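Local coordinates for protein exoribonuclease II, mitochondrial (Candida glabrata, PDB 6F3H) that degrades RNA in the 3' to 5' direction as the nuclease component of the mitochondrial degradosome, probably with the help of bound magnesium, at residues T460-P464 against D465-P469; S604-L607 against V608-M612; F611-L614 against T615-C619; L712-L716 against K717-L721; S734-A737 against R738-I741. The protein carries 1 engineered substitution. All coordinates share one frame; numbering follows the deposited sequence.

Interaction 1 (T460-P464 against D465-P469). With nucleotides of chain C.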
# COMPACT_ATOMS: atom_id res chain seq x y z
N THR A 460 0.09 2.27 -10.40
CA THR A 460 -0.06 1.07 -11.18
C THR A 460 -0.09 -0.08 -10.21
O THR A 460 0.51 -0.02 -9.13
CB THR A 460 1.07 0.93 -12.20
OG1 THR A 460 0.76 1.74 -13.33
CG2 THR A 460 1.15 -0.45 -12.68
N THR A 461 -0.90 -1.09 -10.53
CA THR A 461 -1.09 -2.27 -9.70
C THR A 461 -0.23 -3.41 -10.24
O THR A 461 -0.47 -3.92 -11.34
CB THR A 461 -2.56 -2.66 -9.67
OG1 THR A 461 -3.33 -1.55 -9.16
CG2 THR A 461 -2.75 -3.82 -8.77
N TYR A 462 0.80 -3.78 -9.49
CA TYR A 462 1.77 -4.80 -9.89
C TYR A 462 1.56 -6.01 -9.00
O TYR A 462 1.81 -5.94 -7.79
CB TYR A 462 3.20 -4.28 -9.77
CG TYR A 462 3.59 -3.11 -10.68
CD1 TYR A 462 3.76 -3.29 -12.05
CD2 TYR A 462 3.83 -1.85 -10.16
CE1 TYR A 462 4.12 -2.23 -12.88
CE2 TYR A 462 4.18 -0.79 -10.98
CZ TYR A 462 4.34 -0.98 -12.33
OH TYR A 462 4.69 0.09 -13.14
N LEU A 463 1.11 -7.12 -9.58
CA LEU A 463 0.89 -8.37 -8.87
C LEU A 463 1.50 -9.56 -9.61
O LEU A 463 1.53 -9.56 -10.84
CB LEU A 463 -0.60 -8.62 -8.68
CG LEU A 463 -1.29 -7.74 -7.67
CD1 LEU A 463 -2.75 -7.94 -7.87
CD2 LEU A 463 -0.92 -8.16 -6.26
N PRO A 464 1.95 -10.60 -8.89
CA PRO A 464 2.50 -11.79 -9.57
C PRO A 464 1.58 -12.33 -10.63
O PRO A 464 2.04 -12.97 -11.59
CB PRO A 464 2.66 -12.80 -8.43
CG PRO A 464 2.79 -11.99 -7.23
CD PRO A 464 1.91 -10.79 -7.43
N ASP A 465 0.28 -12.12 -10.46
CA ASP A 465 -0.70 -12.59 -11.42
C ASP A 465 -0.79 -11.66 -12.62
O ASP A 465 -0.95 -12.13 -13.75
CB ASP A 465 -2.06 -12.71 -10.74
CG ASP A 465 -2.04 -13.66 -9.55
OD1 ASP A 465 -1.40 -13.29 -8.54
OD2 ASP A 465 -2.66 -14.76 -9.61
N LEU A 466 -0.73 -10.35 -12.40
CA LEU A 466 -1.11 -9.42 -13.45
C LEU A 466 -0.62 -8.02 -13.12
O LEU A 466 -0.07 -7.77 -12.04
CB LEU A 466 -2.62 -9.40 -13.64
CG LEU A 466 -3.25 -8.38 -12.70
CD1 LEU A 466 -4.63 -8.01 -13.18
CD2 LEU A 466 -3.29 -8.89 -11.27
N VAL A 467 -0.82 -7.10 -14.06
CA VAL A 467 -0.51 -5.69 -13.87
C VAL A 467 -1.66 -4.82 -14.39
O VAL A 467 -2.24 -5.11 -15.43
CB VAL A 467 0.81 -5.34 -14.58
CG1 VAL A 467 1.23 -3.92 -14.23
CG2 VAL A 467 1.92 -6.36 -14.22
N VAL A 468 -2.01 -3.77 -13.65
CA VAL A 468 -3.02 -2.80 -14.07
C VAL A 468 -2.41 -1.41 -14.09
O VAL A 468 -2.30 -0.75 -13.05
CB VAL A 468 -4.25 -2.84 -13.16
CG1 VAL A 468 -5.31 -1.94 -13.71
CG2 VAL A 468 -4.80 -4.23 -13.11
N PRO A 469 -2.09 -0.88 -15.27
CA PRO A 469 -1.37 0.39 -15.34
C PRO A 469 -2.28 1.52 -14.91
O PRO A 469 -3.46 1.55 -15.25
CB PRO A 469 -1.01 0.52 -16.83
CG PRO A 469 -1.23 -0.84 -17.43
CD PRO A 469 -2.39 -1.38 -16.63
P C C 6 10.70 2.31 -13.38
OP1 C C 6 10.78 2.83 -14.75
OP2 C C 6 10.18 3.12 -12.27
O5' C C 6 9.87 0.98 -13.53
C5' C C 6 10.36 -0.06 -14.37
C4' C C 6 9.59 -1.35 -14.20
O4' C C 6 9.88 -1.96 -12.91
C3' C C 6 8.08 -1.25 -14.19
O3' C C 6 7.52 -1.04 -15.47
C2' C C 6 7.72 -2.59 -13.61
O2' C C 6 8.00 -3.58 -14.57
C1' C C 6 8.77 -2.72 -12.51
N1 C C 6 8.25 -2.24 -11.19
C2 C C 6 7.51 -3.15 -10.41
O2 C C 6 7.33 -4.31 -10.81
N3 C C 6 6.97 -2.83 -9.21
C4 C C 6 7.16 -1.61 -8.77
N4 C C 6 6.62 -1.33 -7.58
C5 C C 6 7.90 -0.65 -9.53
C6 C C 6 8.42 -0.98 -10.72
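Thr-461 and Val-468 face each other as an antiparallel hydrogen-bonded pair, and backbone bonds make the first group of contacts. Thr-461 N reaches Val-468 O at 2.9 Å and almost straight (175°), and Val-468 N returns a bond to Thr-461 O. Two residues on, Leu-463 N gives to Leu-466 O at 2.8 Å, with a weak return bond from Leu-466 N to Leu-463 O. Pro-464 and Asp-465 are thus left as the two-residue turn of a tight beta hairpin. The turn is tied down by the Asp-465 carboxylate, which bonds to Ser-749 OG and Trp-753 NE1 through OD1 and to Asn-352 ND2 through OD2.

Apolar contacts follow the two sides of the hairpin. Leu-463 and Leu-466 lie alongside, pointing the same way, with CD1 of the first 3.6 Å from CD2 of the second. Tyr-462 and Val-467, the non-hydrogen-bonded pair, meet where CG1 of the valine approaches CD1 of the ring obliquely.

The Tyr-462 ring also packs against the RNA. The cytosine of C6 of chain C lies over one face, its C2 3.8 Å above the ring plane near the centre. Thr-460 CG2 backs the opposite face toward the rim, while Thr-460 OG1 bonds to Met-470 N and Glu-407 OE1.

Interaction 2 (S604-L607 against V608-M612). With nucleotides of chain C.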
# COMPACT_ATOMS: atom_id res chain seq x y z
N SER A 604 24.48 -2.68 -10.73
CA SER A 604 23.53 -1.86 -11.48
C SER A 604 22.38 -1.35 -10.62
O SER A 604 21.99 -0.18 -10.72
CB SER A 604 23.00 -2.61 -12.71
OG SER A 604 22.85 -3.99 -12.49
N THR A 605 21.78 -2.20 -9.78
CA THR A 605 20.74 -1.72 -8.87
C THR A 605 21.28 -0.61 -7.98
O THR A 605 20.60 0.39 -7.74
CB THR A 605 20.18 -2.85 -8.02
OG1 THR A 605 21.15 -3.21 -7.03
CG2 THR A 605 19.87 -4.06 -8.88
N LEU A 606 22.47 -0.82 -7.42
CA LEU A 606 23.07 0.20 -6.59
C LEU A 606 23.20 1.49 -7.38
O LEU A 606 22.90 2.58 -6.87
CB LEU A 606 24.45 -0.26 -6.14
CG LEU A 606 25.37 0.88 -5.70
CD1 LEU A 606 24.85 1.62 -4.45
CD2 LEU A 606 26.78 0.38 -5.52
N LEU A 607 23.64 1.38 -8.62
CA LEU A 607 23.83 2.54 -9.46
C LEU A 607 22.52 3.29 -9.61
O LEU A 607 22.39 4.44 -9.18
CB LEU A 607 24.34 2.08 -10.82
CG LEU A 607 24.83 3.03 -11.90
CD1 LEU A 607 25.46 2.20 -12.95
CD2 LEU A 607 23.69 3.85 -12.50
N VAL A 608 21.51 2.59 -10.13
CA VAL A 608 20.24 3.23 -10.42
C VAL A 608 19.64 3.80 -9.15
O VAL A 608 19.29 4.98 -9.09
CB VAL A 608 19.27 2.24 -11.08
CG1 VAL A 608 18.00 2.95 -11.46
CG2 VAL A 608 19.90 1.64 -12.29
N SER A 609 19.59 2.99 -8.10
CA SER A 609 18.89 3.41 -6.90
C SER A 609 19.49 4.69 -6.35
O SER A 609 18.78 5.68 -6.12
CB SER A 609 18.91 2.27 -5.87
OG SER A 609 20.13 2.22 -5.17
N GLU A 610 20.81 4.75 -6.26
CA GLU A 610 21.43 5.90 -5.62
C GLU A 610 21.06 7.20 -6.29
O GLU A 610 20.97 8.25 -5.63
CB GLU A 610 22.93 5.75 -5.60
CG GLU A 610 23.32 4.98 -4.39
CD GLU A 610 22.61 5.52 -3.13
OE1 GLU A 610 22.48 6.76 -2.95
OE2 GLU A 610 22.14 4.67 -2.35
N PHE A 611 20.84 7.15 -7.58
CA PHE A 611 20.56 8.37 -8.31
C PHE A 611 19.12 8.81 -8.15
O PHE A 611 18.85 10.00 -8.02
CB PHE A 611 20.96 8.14 -9.76
CG PHE A 611 22.45 8.18 -9.97
CD1 PHE A 611 23.15 9.38 -9.91
CD2 PHE A 611 23.17 7.01 -10.11
CE1 PHE A 611 24.52 9.42 -10.06
CE2 PHE A 611 24.55 7.04 -10.25
CZ PHE A 611 25.22 8.24 -10.23
N MSE A 612 18.19 7.87 -8.10
CA MSE A 612 16.78 8.20 -7.95
C MSE A 612 16.51 8.79 -6.63
O MSE A 612 15.83 9.81 -6.53
CB MSE A 612 15.95 6.96 -8.12
CG MSE A 612 16.38 6.20 -9.33
SE MSE A 612 16.07 7.20 -10.98
CE MSE A 612 14.43 6.29 -11.48
P U C 4 12.27 4.63 -3.20
OP1 U C 4 12.02 6.00 -3.68
OP2 U C 4 11.14 3.73 -2.93
O5' U C 4 13.13 3.95 -4.32
C5' U C 4 14.42 4.44 -4.59
C4' U C 4 15.04 3.60 -5.63
O4' U C 4 15.39 2.31 -5.05
C3' U C 4 14.11 3.23 -6.76
O3' U C 4 13.91 4.27 -7.69
C2' U C 4 14.76 1.98 -7.32
O2' U C 4 15.90 2.31 -8.09
C1' U C 4 15.24 1.30 -6.03
N1 U C 4 14.25 0.31 -5.55
C2 U C 4 14.40 -0.97 -6.04
O2 U C 4 15.30 -1.29 -6.79
N3 U C 4 13.48 -1.88 -5.60
C4 U C 4 12.43 -1.62 -4.74
O4 U C 4 11.69 -2.56 -4.45
C5 U C 4 12.33 -0.26 -4.28
C6 U C 4 13.22 0.64 -4.69
P A C 5 12.49 4.41 -8.43
OP1 A C 5 12.47 5.66 -9.22
OP2 A C 5 11.39 4.14 -7.47
O5' A C 5 12.52 3.22 -9.47
C5' A C 5 13.54 3.18 -10.44
C4' A C 5 13.65 1.83 -11.09
O4' A C 5 14.05 0.84 -10.11
C3' A C 5 12.39 1.26 -11.70
O3' A C 5 12.15 1.77 -13.00
C2' A C 5 12.68 -0.22 -11.70
O2' A C 5 13.58 -0.55 -12.75
C1' A C 5 13.41 -0.37 -10.37
N9 A C 5 12.43 -0.58 -9.31
C8 A C 5 11.84 0.33 -8.48
N7 A C 5 10.96 -0.20 -7.66
C5 A C 5 11.00 -1.53 -8.02
C6 A C 5 10.31 -2.64 -7.52
N6 A C 5 9.41 -2.57 -6.53
N1 A C 5 10.59 -3.83 -8.11
C2 A C 5 11.50 -3.90 -9.10
N3 A C 5 12.22 -2.92 -9.66
C4 A C 5 11.89 -1.78 -9.04
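Helix 603-625 starts here with its first full turns beside the magnesium site, and Ser-604 O accepts Val-608 N at 2.9 Å in a nearly straight bond. Thr-605 O takes Ser-609 N and Leu-606 O takes Glu-610 N. The Ser-609 hydroxyl folds back over the same turn: with OG set between the backbone N and the carbonyl carbon (chi1 81°), it sits 3.2 Å from Thr-605 O and 3.3 Å from Leu-606 O, two carbonyls for one proton.

On the side turned to helix 543-567, Leu-606 CD1 slants across Glu-610 CG at 3.7 Å. The glutamate bends at chi2 (-47°), and OE2 forms a salt bridge with Arg-563. Leu-607 CD2 meets Phe-611 CD2 at 4.0 Å, and Leu-607 also rests on Ile-412 of strand 410-416.

In this RNB domain, the helix side bearing Val-608, Ser-609 and selenomethionine Met-612 faces the RNA. Ser-609 CA comes to 3.4 Å from O2' of U4 of chain C, and Ser-609 CB lies near O4' of the same sugar. Met-612 CB lies 3.4 Å from U4 O3', and bends at chi2 and chi3 turn its methyl CE toward A5 of chain C, near OP1 and C5'. Val-608 packs on Asp-410, a magnesium ligand, with about 6 Å between its side chain and the bound magnesium ion.

Interaction 3 (F611-L614 against T615-C619). With nucleotides of chain C.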
# COMPACT_ATOMS: atom_id res chain seq x y z
N PHE A 611 20.84 7.15 -7.58
CA PHE A 611 20.56 8.37 -8.31
C PHE A 611 19.12 8.81 -8.15
O PHE A 611 18.85 10.00 -8.02
CB PHE A 611 20.96 8.14 -9.76
CG PHE A 611 22.45 8.18 -9.97
CD1 PHE A 611 23.15 9.38 -9.91
CD2 PHE A 611 23.17 7.01 -10.11
CE1 PHE A 611 24.52 9.42 -10.06
CE2 PHE A 611 24.55 7.04 -10.25
CZ PHE A 611 25.22 8.24 -10.23
N MSE A 612 18.19 7.87 -8.10
CA MSE A 612 16.78 8.20 -7.95
C MSE A 612 16.51 8.79 -6.63
O MSE A 612 15.83 9.81 -6.53
CB MSE A 612 15.95 6.96 -8.12
CG MSE A 612 16.38 6.20 -9.33
SE MSE A 612 16.07 7.20 -10.98
CE MSE A 612 14.43 6.29 -11.48
N ILE A 613 17.05 8.12 -5.61
CA ILE A 613 17.08 8.69 -4.27
C ILE A 613 17.55 10.13 -4.31
O ILE A 613 16.94 11.04 -3.73
CB ILE A 613 17.99 7.84 -3.37
CG1 ILE A 613 17.52 6.39 -3.39
CG2 ILE A 613 18.11 8.47 -1.99
CD1 ILE A 613 18.27 5.54 -2.44
N LEU A 614 18.65 10.37 -5.02
CA LEU A 614 19.21 11.70 -5.00
C LEU A 614 18.30 12.67 -5.73
O LEU A 614 17.98 13.74 -5.20
CB LEU A 614 20.58 11.69 -5.62
CG LEU A 614 21.03 13.14 -5.74
CD1 LEU A 614 21.15 13.78 -4.35
CD2 LEU A 614 22.32 13.22 -6.52
N THR A 615 17.85 12.29 -6.91
CA THR A 615 16.91 13.10 -7.68
C THR A 615 15.71 13.48 -6.85
O THR A 615 15.24 14.62 -6.88
CB THR A 615 16.42 12.30 -8.87
OG1 THR A 615 17.53 11.76 -9.57
CG2 THR A 615 15.58 13.17 -9.77
N ASN A 616 15.16 12.50 -6.14
CA ASN A 616 13.96 12.75 -5.37
C ASN A 616 14.28 13.65 -4.19
O ASN A 616 13.48 14.53 -3.85
CB ASN A 616 13.35 11.43 -4.94
CG ASN A 616 12.71 10.72 -6.09
OD1 ASN A 616 12.12 11.34 -6.97
ND2 ASN A 616 12.82 9.40 -6.11
N LYS A 617 15.46 13.48 -3.58
CA LYS A 617 15.85 14.39 -2.50
C LYS A 617 15.93 15.82 -3.00
O LYS A 617 15.51 16.75 -2.31
CB LYS A 617 17.19 13.99 -1.89
CG LYS A 617 17.14 12.87 -0.91
CD LYS A 617 18.45 12.80 -0.14
CE LYS A 617 19.60 12.21 -0.96
NZ LYS A 617 20.80 11.93 -0.10
N LEU A 618 16.47 16.02 -4.19
CA LEU A 618 16.70 17.38 -4.65
C LEU A 618 15.41 18.09 -5.00
O LEU A 618 15.27 19.29 -4.73
CB LEU A 618 17.64 17.37 -5.85
CG LEU A 618 19.07 17.08 -5.40
CD1 LEU A 618 20.02 17.01 -6.59
CD2 LEU A 618 19.54 18.08 -4.36
N CYS A 619 14.44 17.39 -5.60
CA CYS A 619 13.17 18.07 -5.88
C CYS A 619 12.46 18.47 -4.62
O CYS A 619 11.66 19.42 -4.64
CB CYS A 619 12.25 17.23 -6.73
SG CYS A 619 12.71 17.29 -8.40
P A C 5 12.49 4.41 -8.43
OP1 A C 5 12.47 5.66 -9.22
OP2 A C 5 11.39 4.14 -7.47
O5' A C 5 12.52 3.22 -9.47
C5' A C 5 13.54 3.18 -10.44
C4' A C 5 13.65 1.83 -11.09
O4' A C 5 14.05 0.84 -10.11
C3' A C 5 12.39 1.26 -11.70
O3' A C 5 12.15 1.77 -13.00
C2' A C 5 12.68 -0.22 -11.70
O2' A C 5 13.58 -0.55 -12.75
C1' A C 5 13.41 -0.37 -10.37
N9 A C 5 12.43 -0.58 -9.31
C8 A C 5 11.84 0.33 -8.48
N7 A C 5 10.96 -0.20 -7.66
C5 A C 5 11.00 -1.53 -8.02
C6 A C 5 10.31 -2.64 -7.52
N6 A C 5 9.41 -2.57 -6.53
N1 A C 5 10.59 -3.83 -8.11
C2 A C 5 11.50 -3.90 -9.10
N3 A C 5 12.22 -2.92 -9.66
C4 A C 5 11.89 -1.78 -9.04
P U C 4 12.27 4.63 -3.20
OP1 U C 4 12.02 6.00 -3.68
OP2 U C 4 11.14 3.73 -2.93
O5' U C 4 13.13 3.95 -4.32
C5' U C 4 14.42 4.44 -4.59
C4' U C 4 15.04 3.60 -5.63
O4' U C 4 15.39 2.31 -5.05
C3' U C 4 14.11 3.23 -6.76
O3' U C 4 13.91 4.27 -7.69
C2' U C 4 14.76 1.98 -7.32
O2' U C 4 15.90 2.31 -8.09
C1' U C 4 15.24 1.30 -6.03
N1 U C 4 14.25 0.31 -5.55
C2 U C 4 14.40 -0.97 -6.04
O2 U C 4 15.30 -1.29 -6.79
N3 U C 4 13.48 -1.88 -5.60
C4 U C 4 12.43 -1.62 -4.74
O4 U C 4 11.69 -2.56 -4.45
C5 U C 4 12.33 -0.26 -4.28
C6 U C 4 13.22 0.64 -4.69
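The flat amide of Asn-616 turns its ND2 toward Met-612 O, 3.1 Å away but at too poor an angle for a hydrogen bond; that carbonyl is taken instead by Asn-616 N at 2.8 Å. The amide finds partners outside the helix: OD1 accepts from Val-696 N, and ND2 bonds with Tyr-693 OH. The Phe-611 ring packs on helix 543-567 and does not touch residues 615-619; this residue joins the contact through its carbonyl. Phe-611 O is gripped twice by Thr-615. The backbone N bonds almost straight (174°), while OG1, held beside that N by chi1 of -50°, comes in at 2.7 Å from above the carbonyl plane.

Leu-614 CD1 slants across Leu-618 CG at 4.0 Å. Leu-614 and Lys-617 cross at about a right angle, CD1 to CE 4.0 Å. Ile-613 runs alongside Lys-617, and its CG1 approaches C5' of U4 of chain C at 3.9 Å. Lys-617 NZ ends in a salt bridge with Asp-567.

This middle part of helix 603-625 is wedged between layers: Phe-611 packs on Leu-552 and Leu-559 of helix 543-567, Leu-614 on Phe-495 of strand 488-499, and Leu-618 on Tyr-509 and Phe-512 of strand 505-519.

Interaction 4 (L712-L716 against K717-L721)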
# COMPACT_ATOMS: atom_id res chain seq x y z
N LEU A 712 5.31 20.97 -12.07
CA LEU A 712 6.50 21.43 -12.75
C LEU A 712 6.15 22.06 -14.09
O LEU A 712 6.56 23.19 -14.37
CB LEU A 712 7.47 20.27 -12.92
CG LEU A 712 8.17 19.98 -11.59
CD1 LEU A 712 9.17 18.87 -11.70
CD2 LEU A 712 8.83 21.23 -11.11
N HIS A 713 5.34 21.38 -14.89
CA HIS A 713 4.93 21.97 -16.16
C HIS A 713 4.41 23.38 -15.96
O HIS A 713 4.80 24.31 -16.67
CB HIS A 713 3.84 21.13 -16.79
CG HIS A 713 4.37 20.00 -17.57
ND1 HIS A 713 4.13 19.85 -18.92
CD2 HIS A 713 5.14 18.95 -17.21
CE1 HIS A 713 4.73 18.75 -19.35
NE2 HIS A 713 5.35 18.19 -18.33
N ARG A 714 3.55 23.57 -14.97
CA ARG A 714 3.01 24.90 -14.75
C ARG A 714 4.11 25.87 -14.40
O ARG A 714 4.22 26.95 -14.98
CB ARG A 714 1.97 24.86 -13.63
CG ARG A 714 0.75 24.10 -14.02
CD ARG A 714 0.23 24.70 -15.31
NE ARG A 714 -1.15 24.31 -15.55
CZ ARG A 714 -2.18 24.87 -14.94
NH1 ARG A 714 -3.41 24.47 -15.21
NH2 ARG A 714 -1.98 25.82 -14.04
N PHE A 715 4.98 25.47 -13.49
CA PHE A 715 5.99 26.37 -12.96
C PHE A 715 7.01 26.74 -14.02
O PHE A 715 7.36 27.92 -14.18
CB PHE A 715 6.68 25.70 -11.80
CG PHE A 715 7.77 26.49 -11.24
CD1 PHE A 715 7.51 27.62 -10.49
CD2 PHE A 715 9.07 26.11 -11.45
CE1 PHE A 715 8.53 28.35 -9.94
CE2 PHE A 715 10.10 26.83 -10.91
CZ PHE A 715 9.83 27.96 -10.15
N LEU A 716 7.54 25.74 -14.70
CA LEU A 716 8.58 26.01 -15.67
C LEU A 716 8.07 26.92 -16.79
O LEU A 716 8.84 27.75 -17.29
CB LEU A 716 9.09 24.69 -16.23
CG LEU A 716 9.64 23.74 -15.16
CD1 LEU A 716 10.22 22.49 -15.82
CD2 LEU A 716 10.65 24.40 -14.21
N LYS A 717 6.80 26.80 -17.18
CA LYS A 717 6.21 27.75 -18.12
C LYS A 717 5.56 28.92 -17.40
O LYS A 717 4.72 29.61 -17.99
CB LYS A 717 5.22 27.06 -19.06
CG LYS A 717 5.83 25.99 -19.97
CD LYS A 717 5.44 26.18 -21.46
CE LYS A 717 6.32 25.35 -22.41
NZ LYS A 717 5.68 25.00 -23.71
N LYS A 718 5.99 29.19 -16.15
CA LYS A 718 5.55 30.33 -15.35
C LYS A 718 4.05 30.54 -15.42
O LYS A 718 3.56 31.67 -15.37
CB LYS A 718 6.29 31.59 -15.77
CG LYS A 718 7.78 31.49 -15.58
CD LYS A 718 8.13 32.06 -14.22
CE LYS A 718 9.54 32.64 -14.20
NZ LYS A 718 9.58 34.10 -13.81
N LEU A 719 3.31 29.46 -15.44
CA LEU A 719 1.86 29.54 -15.44
C LEU A 719 1.36 29.54 -14.02
O LEU A 719 2.12 29.34 -13.07
CB LEU A 719 1.28 28.37 -16.22
CG LEU A 719 1.72 28.46 -17.67
CD1 LEU A 719 1.13 27.37 -18.53
CD2 LEU A 719 1.29 29.80 -18.18
N PRO A 720 0.07 29.83 -13.84
CA PRO A 720 -0.55 29.54 -12.55
C PRO A 720 -0.42 28.05 -12.29
O PRO A 720 -0.59 27.23 -13.19
CB PRO A 720 -2.01 29.97 -12.75
CG PRO A 720 -1.96 30.96 -13.85
CD PRO A 720 -0.86 30.51 -14.75
N LEU A 721 -0.08 27.71 -11.05
CA LEU A 721 0.11 26.31 -10.71
C LEU A 721 -1.19 25.53 -10.81
O LEU A 721 -2.29 26.07 -10.68
CB LEU A 721 0.68 26.17 -9.31
CG LEU A 721 2.16 26.49 -9.25
CD1 LEU A 721 2.73 26.10 -7.90
CD2 LEU A 721 2.88 25.75 -10.40
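With CG beside its backbone N (chi1 -68°) and a bend at chi2 (-54°), Arg-714 swings back along the chain that leaves helix 703-716, crossing Leu-719 at about a right angle, CD to CB 3.9 Å. Its aliphatic part runs beside the peptide of Pro-720, with CG 3.5 Å from Pro-720 O. That carbonyl also lies at the edge of the guanidinium, near its plane, but the modelled approach of NH2 is too short to be trusted. The guanidinium is placed by a surer bond from NE to Glu-437 O. Leu-721 brings its CD2 against the last helical turn, 3.5 Å from Arg-714 CB and 4.0 Å from Phe-715 CB.

The backbone ends the helix with a Schellman motif. Lys-718, with positive phi, reverses the chain, sending Leu-719 N to Arg-714 O at 2.7 Å and Lys-718 N to Phe-715 O, the latter from well above the carbonyl plane. Just before it, Lys-717 N still makes the regular helical bond to His-713 O at 3.2 Å.

Three of the last carbonyls of the helix, those of His-713, Arg-714 and Phe-715, therefore find donors in the departing chain. Lys-717 and Lys-718, both exposed, put positive charge at this C-terminal end, but their ammonium groups reach outward, and any favourable interaction with the helix dipole is probably modest.

Interaction 5 (S734-A737 against R738-I741)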
# COMPACT_ATOMS: atom_id res chain seq x y z
N SER A 734 -6.36 10.24 -0.88
CA SER A 734 -6.77 9.26 -1.87
C SER A 734 -5.63 8.32 -2.19
O SER A 734 -5.81 7.10 -2.30
CB SER A 734 -7.23 9.97 -3.15
OG SER A 734 -8.00 11.13 -2.85
N PHE A 735 -4.42 8.87 -2.29
CA PHE A 735 -3.25 8.07 -2.65
C PHE A 735 -2.85 7.13 -1.55
O PHE A 735 -2.57 5.95 -1.79
CB PHE A 735 -2.08 8.99 -2.95
CG PHE A 735 -2.24 9.80 -4.18
CD1 PHE A 735 -3.24 9.53 -5.09
CD2 PHE A 735 -1.35 10.82 -4.45
CE1 PHE A 735 -3.37 10.28 -6.24
CE2 PHE A 735 -1.46 11.57 -5.60
CZ PHE A 735 -2.47 11.31 -6.50
N GLN A 736 -2.74 7.65 -0.33
CA GLN A 736 -2.34 6.79 0.76
C GLN A 736 -3.31 5.64 0.92
O GLN A 736 -2.89 4.50 1.14
CB GLN A 736 -2.25 7.59 2.04
CG GLN A 736 -1.76 6.77 3.15
CD GLN A 736 -0.27 6.54 3.07
OE1 GLN A 736 0.49 7.41 3.43
NE2 GLN A 736 0.14 5.34 2.64
N ALA A 737 -4.61 5.90 0.77
CA ALA A 737 -5.59 4.83 0.76
C ALA A 737 -5.20 3.76 -0.24
O ALA A 737 -4.97 2.60 0.12
CB ALA A 737 -6.97 5.40 0.44
N ARG A 738 -5.06 4.14 -1.51
CA ARG A 738 -4.77 3.15 -2.54
C ARG A 738 -3.41 2.53 -2.33
O ARG A 738 -3.19 1.39 -2.74
CB ARG A 738 -4.82 3.77 -3.91
CG ARG A 738 -6.20 4.02 -4.35
CD ARG A 738 -6.74 2.73 -4.86
NE ARG A 738 -5.76 2.09 -5.71
CZ ARG A 738 -5.88 0.86 -6.20
NH1 ARG A 738 -4.93 0.37 -6.98
NH2 ARG A 738 -6.95 0.13 -5.89
N ALA A 739 -2.49 3.26 -1.73
CA ALA A 739 -1.20 2.68 -1.44
C ALA A 739 -1.35 1.54 -0.46
O ALA A 739 -0.79 0.47 -0.65
CB ALA A 739 -0.26 3.73 -0.87
N ASP A 740 -2.15 1.74 0.57
CA ASP A 740 -2.30 0.73 1.60
C ASP A 740 -2.93 -0.53 1.06
O ASP A 740 -2.40 -1.63 1.23
CB ASP A 740 -3.12 1.29 2.74
CG ASP A 740 -2.46 2.48 3.33
OD1 ASP A 740 -1.23 2.42 3.55
OD2 ASP A 740 -3.19 3.47 3.55
N ILE A 741 -4.09 -0.39 0.41
CA ILE A 741 -4.76 -1.51 -0.24
C ILE A 741 -3.77 -2.33 -1.06
O ILE A 741 -3.77 -3.57 -1.02
CB ILE A 741 -5.92 -1.00 -1.11
CG1 ILE A 741 -7.00 -0.33 -0.24
CG2 ILE A 741 -6.47 -2.11 -1.99
CD1 ILE A 741 -8.14 0.29 -1.04
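Gln-736 and Asp-740 stand one turn apart on the long helix 725-761, and the glutamine side chain can be traced outward toward the aspartate. From CB the chain runs anti to the backbone N (chi1 -176°), which brings CG to 3.6 Å from Asp-740 OD2. A bend at chi2 (76°) then turns the amide along the helix, its plane only 10° from that of the carboxylate. At the tip, NE2 passes 3.9 Å from Ala-739 CB and gives a weak, bent hydrogen bond of 3.4 Å to Asp-740 OD1. The other amide atom, OE1, accepts from Tyr-678 N, the firmer of the two attachments of this amide.

The backbone bonds of the turn are regular: Ala-739 N to Phe-735 O at 2.7 Å, Asp-740 N to Gln-736 O, and Ile-741 N to Ala-737 O. The small Ala-737 lies against Thr-244 and Thr-245 of strand 242-248, and Asn-237 of strand 231-237 touches both Gln-736 and Asp-740. Phe-735 packs instead on Pro-704 and Ile-707 of helix 703-716. Ala-739 sets its CB over the preceding turn, 3.3 Å from Phe-735 O, and Ile-741 CG1 comes to rest 3.6 Å from Ala-737 O.

How the interactions relate
From the N terminus, interaction 1 comes first and closes the tight hairpin turn between strands 461-462 and 467-468. Interactions 2 and 3 follow as successive turns of helix 603-625; they overlap at Phe-611 and Met-612, and no other pair shares residues. Interaction 4 ends helix 703-716, its nearest atoms about 5 Å from interaction 3, and the chain then enters helix 725-761, which carries interaction 5. Far apart in sequence, interactions 1 and 5 touch where Arg-738 NH1 makes a weak bond to Thr-461 OG1, one of the points where the hairpin meets helix 725-761. Interactions 1, 2 and 3 all border the RNA; the nearest atom of interaction 4 is about 14 Å from it.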